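Phosphoserine aminotransferase from Bacillus circulans catalyses the reversible, pyridoxal-phosphate-dependent transamination between phosphoserine and 2-oxoglutarate in serine biosynthesis, and the matching conversion of phosphohydroxythreonine. Local coordinates of one contact, PDB 1BT4 (chain A, 2.30 Å), residues Y5-G10 and E319-L324, beside the matching contact of the related phosphoserine aminotransferase from Bacillus alcalophilus, PDB 2BI1 (chain B, 1.69 Å), residues F5-G10 and Q319-L324. One frame, after least-squares fit of the local backbone (RMSD 0.24 Å); residues are numbered along the deposited sequences.

Structure 1 (1BT4).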
loop_
_atom_site.group_PDB
_atom_site.type_symbol
_atom_site.label_atom_id
_atom_site.label_comp_id
_atom_site.label_asym_id
_atom_site.label_seq_id
_atom_site.Cartn_x
_atom_site.Cartn_y
_atom_site.Cartn_z
ATOM N N TYR A 5 10.894 11.823 -21.829
ATOM C CA TYR A 5 11.810 10.689 -21.891
ATOM C C TYR A 5 12.086 10.348 -20.428
ATOM O O TYR A 5 12.970 10.927 -19.794
ATOM C CB TYR A 5 13.094 11.073 -22.632
ATOM C CG TYR A 5 12.847 11.469 -24.079
ATOM C CD1 TYR A 5 12.141 10.626 -24.946
ATOM C CD2 TYR A 5 13.300 12.692 -24.577
ATOM C CE1 TYR A 5 11.893 10.992 -26.265
ATOM C CE2 TYR A 5 13.058 13.069 -25.895
ATOM C CZ TYR A 5 12.357 12.217 -26.735
ATOM O OH TYR A 5 12.140 12.591 -28.046
ATOM N N ASN A 6 11.269 9.441 -19.896
ATOM C CA ASN A 6 11.325 9.028 -18.497
ATOM C C ASN A 6 12.301 7.900 -18.168
ATOM O O ASN A 6 12.066 6.741 -18.496
ATOM C CB ASN A 6 9.914 8.642 -18.040
ATOM C CG ASN A 6 9.798 8.483 -16.531
ATOM O OD1 ASN A 6 10.759 8.693 -15.792
ATOM N ND2 ASN A 6 8.610 8.117 -16.068
ATOM N N PHE A 7 13.380 8.253 -17.479
ATOM C CA PHE A 7 14.385 7.284 -17.065
ATOM C C PHE A 7 14.403 7.167 -15.537
ATOM O O PHE A 7 15.411 6.779 -14.952
ATOM C CB PHE A 7 15.768 7.673 -17.604
ATOM C CG PHE A 7 15.917 7.451 -19.089
ATOM C CD1 PHE A 7 16.245 6.195 -19.589
ATOM C CD2 PHE A 7 15.676 8.487 -19.995
ATOM C CE1 PHE A 7 16.327 5.969 -20.962
ATOM C CE2 PHE A 7 15.756 8.265 -21.379
ATOM C CZ PHE A 7 16.079 7.007 -21.858
ATOM N N ASN A 8 13.285 7.516 -14.898
ATOM C CA ASN A 8 13.169 7.439 -13.439
ATOM C C ASN A 8 13.495 6.031 -12.969
ATOM O O ASN A 8 13.163 5.057 -13.644
ATOM C CB ASN A 8 11.758 7.822 -12.972
ATOM C CG ASN A 8 11.577 9.320 -12.813
ATOM O OD1 ASN A 8 12.521 10.039 -12.503
ATOM N ND2 ASN A 8 10.351 9.792 -13.008
ATOM N N ALA A 9 14.129 5.921 -11.808
ATOM C CA ALA A 9 14.525 4.619 -11.281
ATOM C C ALA A 9 13.473 3.889 -10.436
ATOM O O ALA A 9 13.632 2.711 -10.112
ATOM C CB ALA A 9 15.835 4.757 -10.503
ATOM N N GLY A 10 12.397 4.583 -10.095
ATOM C CA GLY A 10 11.361 3.976 -9.280
ATOM C C GLY A 10 10.817 4.953 -8.251
ATOM O O GLY A 10 11.577 5.396 -7.389
ATOM N N GLU A 319 16.029 19.517 -22.188
ATOM C CA GLU A 319 15.652 18.838 -23.424
ATOM C C GLU A 319 14.644 17.692 -23.257
ATOM O O GLU A 319 14.545 16.821 -24.127
ATOM C CB GLU A 319 16.896 18.347 -24.172
ATOM C CG GLU A 319 17.751 19.477 -24.749
ATOM C CD GLU A 319 18.837 18.989 -25.689
ATOM O OE1 GLU A 319 18.692 17.883 -26.242
ATOM O OE2 GLU A 319 19.839 19.711 -25.876
ATOM N N GLY A 320 13.938 17.677 -22.120
ATOM C CA GLY A 320 12.913 16.675 -21.864
ATOM C C GLY A 320 13.230 15.365 -21.148
ATOM O O GLY A 320 12.321 14.561 -20.925
ATOM N N PHE A 321 14.495 15.135 -20.797
ATOM C CA PHE A 321 14.897 13.911 -20.110
ATOM C C PHE A 321 14.648 13.960 -18.602
ATOM O O PHE A 321 14.973 14.949 -17.944
ATOM C CB PHE A 321 16.370 13.621 -20.379
ATOM C CG PHE A 321 16.657 13.201 -21.793
ATOM C CD1 PHE A 321 16.441 11.888 -22.195
ATOM C CD2 PHE A 321 17.137 14.118 -22.727
ATOM C CE1 PHE A 321 16.696 11.493 -23.505
ATOM C CE2 PHE A 321 17.395 13.730 -24.036
ATOM C CZ PHE A 321 17.174 12.415 -24.422
ATOM N N VAL A 322 14.081 12.886 -18.055
ATOM C CA VAL A 322 13.792 12.817 -16.617
ATOM C C VAL A 322 14.472 11.618 -15.952
ATOM O O VAL A 322 14.496 10.525 -16.519
ATOM C CB VAL A 322 12.255 12.700 -16.329
ATOM C CG1 VAL A 322 11.967 12.960 -14.849
ATOM C CG2 VAL A 322 11.456 13.663 -17.197
ATOM N N GLY A 323 15.047 11.853 -14.769
ATOM C CA GLY A 323 15.681 10.803 -13.982
ATOM C C GLY A 323 17.101 10.327 -14.242
ATOM O O GLY A 323 17.506 9.324 -13.671
ATOM N N LEU A 324 17.873 11.037 -15.053
ATOM C CA LEU A 324 19.239 10.611 -15.342
ATOM C C LEU A 324 20.222 10.870 -14.213
ATOM O O LEU A 324 21.325 10.324 -14.208
ATOM C CB LEU A 324 19.743 11.263 -16.626
ATOM C CG LEU A 324 18.963 10.874 -17.877
ATOM C CD1 LEU A 324 19.501 11.638 -19.076
ATOM C CD2 LEU A 324 19.081 9.380 -18.089
#

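Structure 2 (2BI1).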
loop_
_atom_site.group_PDB
_atom_site.type_symbol
_atom_site.label_atom_id
_atom_site.label_comp_id
_atom_site.label_asym_id
_atom_site.label_seq_id
_atom_site.Cartn_x
_atom_site.Cartn_y
_atom_site.Cartn_z
ATOM N N PHE B 5 11.285 12.206 -21.807
ATOM C CA PHE B 5 11.820 10.831 -21.842
ATOM C C PHE B 5 12.013 10.372 -20.407
ATOM O O PHE B 5 12.758 11.004 -19.658
ATOM C CB PHE B 5 13.123 10.769 -22.624
ATOM C CG PHE B 5 13.040 11.490 -23.966
ATOM C CD1 PHE B 5 13.512 12.770 -24.126
ATOM C CD2 PHE B 5 12.474 10.847 -25.059
ATOM C CE1 PHE B 5 13.427 13.381 -25.366
ATOM C CE2 PHE B 5 12.384 11.449 -26.303
ATOM C CZ PHE B 5 12.858 12.739 -26.451
ATOM N N ASN B 6 11.294 9.305 -20.053
ATOM C CA ASN B 6 11.205 8.955 -18.644
ATOM C C ASN B 6 12.184 7.872 -18.236
ATOM O O ASN B 6 11.855 6.688 -18.388
ATOM C CB ASN B 6 9.787 8.442 -18.323
ATOM C CG ASN B 6 9.592 8.299 -16.831
ATOM O OD1 ASN B 6 10.546 8.440 -16.053
ATOM N ND2 ASN B 6 8.345 8.030 -16.438
ATOM N N PHE B 7 13.324 8.295 -17.722
ATOM C CA PHE B 7 14.341 7.363 -17.245
ATOM C C PHE B 7 14.304 7.247 -15.732
ATOM O O PHE B 7 15.317 6.940 -15.094
ATOM C CB PHE B 7 15.717 7.860 -17.728
ATOM C CG PHE B 7 15.942 7.538 -19.207
ATOM C CD1 PHE B 7 15.742 8.506 -20.177
ATOM C CD2 PHE B 7 16.342 6.272 -19.610
ATOM C CE1 PHE B 7 15.928 8.237 -21.525
ATOM C CE2 PHE B 7 16.549 5.996 -20.952
ATOM C CZ PHE B 7 16.337 6.978 -21.912
ATOM N N ASN B 8 13.147 7.505 -15.105
ATOM C CA ASN B 8 13.112 7.426 -13.656
ATOM C C ASN B 8 13.484 6.040 -13.134
ATOM O O ASN B 8 13.141 5.023 -13.739
ATOM C CB ASN B 8 11.714 7.784 -13.131
ATOM C CG ASN B 8 11.534 9.282 -12.991
ATOM O OD1 ASN B 8 12.520 9.968 -12.733
ATOM N ND2 ASN B 8 10.305 9.766 -13.154
ATOM N N ALA B 9 14.164 6.046 -11.989
ATOM C CA ALA B 9 14.678 4.820 -11.401
ATOM C C ALA B 9 13.717 4.101 -10.473
ATOM O O ALA B 9 14.003 2.973 -10.029
ATOM C CB ALA B 9 15.988 5.125 -10.646
ATOM N N GLY B 10 12.560 4.647 -10.109
ATOM C CA GLY B 10 11.738 3.895 -9.143
ATOM C C GLY B 10 10.888 4.885 -8.369
ATOM O O GLY B 10 11.510 5.624 -7.584
ATOM N N GLN B 319 16.222 19.213 -22.255
ATOM C CA GLN B 319 15.757 18.541 -23.453
ATOM C C GLN B 319 14.660 17.520 -23.155
ATOM O O GLN B 319 14.263 16.764 -24.051
ATOM C CB GLN B 319 16.907 17.829 -24.170
ATOM C CG GLN B 319 17.831 18.727 -24.989
ATOM C CD GLN B 319 17.134 19.337 -26.188
ATOM O OE1 GLN B 319 16.484 18.656 -26.988
ATOM N NE2 GLN B 319 17.269 20.657 -26.307
ATOM N N GLY B 320 14.146 17.460 -21.925
ATOM C CA GLY B 320 13.001 16.599 -21.656
ATOM C C GLY B 320 13.307 15.287 -20.998
ATOM O O GLY B 320 12.435 14.450 -20.722
ATOM N N PHE B 321 14.590 15.034 -20.705
ATOM C CA PHE B 321 14.942 13.797 -20.026
ATOM C C PHE B 321 14.693 13.880 -18.524
ATOM O O PHE B 321 15.087 14.842 -17.863
ATOM C CB PHE B 321 16.419 13.478 -20.307
ATOM C CG PHE B 321 16.643 13.164 -21.787
ATOM C CD1 PHE B 321 16.835 14.182 -22.702
ATOM C CD2 PHE B 321 16.651 11.851 -22.225
ATOM C CE1 PHE B 321 17.027 13.888 -24.043
ATOM C CE2 PHE B 321 16.846 11.542 -23.558
ATOM C CZ PHE B 321 17.032 12.569 -24.467
ATOM N N VAL B 322 14.019 12.860 -18.004
ATOM C CA VAL B 322 13.706 12.784 -16.579
ATOM C C VAL B 322 14.369 11.589 -15.911
ATOM O O VAL B 322 14.319 10.482 -16.445
ATOM C CB VAL B 322 12.173 12.689 -16.400
ATOM C CG1 VAL B 322 11.815 12.608 -14.924
ATOM C CG2 VAL B 322 11.479 13.875 -17.059
ATOM N N GLY B 323 14.979 11.823 -14.756
ATOM C CA GLY B 323 15.529 10.812 -13.897
ATOM C C GLY B 323 16.970 10.397 -14.130
ATOM O O GLY B 323 17.389 9.383 -13.555
ATOM N N LEU B 324 17.746 11.122 -14.942
ATOM C CA LEU B 324 19.104 10.664 -15.273
ATOM C C LEU B 324 20.139 10.898 -14.182
ATOM O O LEU B 324 21.232 10.304 -14.196
ATOM C CB LEU B 324 19.606 11.320 -16.572
ATOM C CG LEU B 324 18.910 10.877 -17.858
ATOM C CD1 LEU B 324 19.440 11.670 -19.040
ATOM C CD2 LEU B 324 19.077 9.377 -18.079
HETATM O O HOH W 1 15.332 8.441 -11.282
#

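Structure 1 (1BT4)
The Tyr5 ring crosses the Phe321 ring with planes at 33° and centroids 5.0 Å apart; Tyr5 CD2 lies over one face of Phe321. At the edge of the Phe321 ring, in its plane, Phe7 brings CE2 to 3.8 Å from Phe321 CD1. Phe7 and Phe321 lie side by side and point the same way, each with CG anti to the carbonyl carbon; Phe7 CB rests 3.8 Å from Leu324 CD2. Separate from the large mixed sheet, strands 5-6 and 321-322 form a two-stranded parallel sheet that pairs the N-terminal strand with the one after helix 306-318. Val322 N donates to Tyr5 O (2.8 Å) and Phe7 N to Val322 O (2.7 Å). Gly320 closes helix 306-318 in a Schellman motif. Asn6 OD1 accepts from Asn8 N (2.9 Å), an Asx turn, while Asn8 ND2 bonds Glu38 O of the second subunit and Asn8 OD1 approaches Val322 CG1.

Structure 2 (2BI1)
Planes at 30° and centroids 4.5 Å apart, the ring of Phe5 crosses that of Phe321, with Phe5 CD1 over one face of Phe321. Phe7 stands at the edge of the Phe321 ring, in its plane, its CE1 3.8 Å from Phe321 CD2. Side by side and pointing the same way, Phe7 and Phe321 each have CG anti to the carbonyl carbon; Phe7 CB sits 3.7 Å from Leu324 CD2. Val322 N donates to Phe5 O (2.8 Å) and Phe7 N to Val322 O (2.7 Å). Gly320 closes helix 306-318 in a Schellman motif. Asn6 OD1 takes the N-H of Asn8 (2.9 Å) in an Asx turn; Asn8 ND2 bonds Glu38 O of the second subunit, and Asn8 OD1 approaches Val322 CG1. A water accepts from Ala9 N at 2.8 Å and donates to Gly323 O.

What differs
Tyr5(A) is exchanged for Phe5(B). The CB atoms coincide within the error, and first torsions of -62° in Tyr5(A) and -48° in Phe5(B) leave the rings in much the same place: after superposition CD2 of Tyr5(A) and CD1 of Phe5(B) are 0.5 Å apart, and the two CZ atoms 0.8 Å apart. What has no counterpart is OH of Tyr5(A): Phe5(B) ends in a C-H and lacks the hydroxyl that could donate or accept a hydrogen bond. CB packs on Phe321(A) and Gly320(A), as on Phe321(B) and Gly320(B). Glu319(A) is exchanged for Gln319(B), a carboxylate against a neutral amide, and with it a negative charge that Glu319(A) probably carries. Asn6(A), Phe7(A), Asn8(A), Phe321(A), Val322(A) and Leu324(A) keep their place beside their counterparts. Strand bonds such as Val322(A) N to Tyr5(A) O and Val322(B) N to Phe5(B) O, both 2.8 Å, are found in both. A water between Ala9(B) and Gly323(B) is modelled in structure 2 alone.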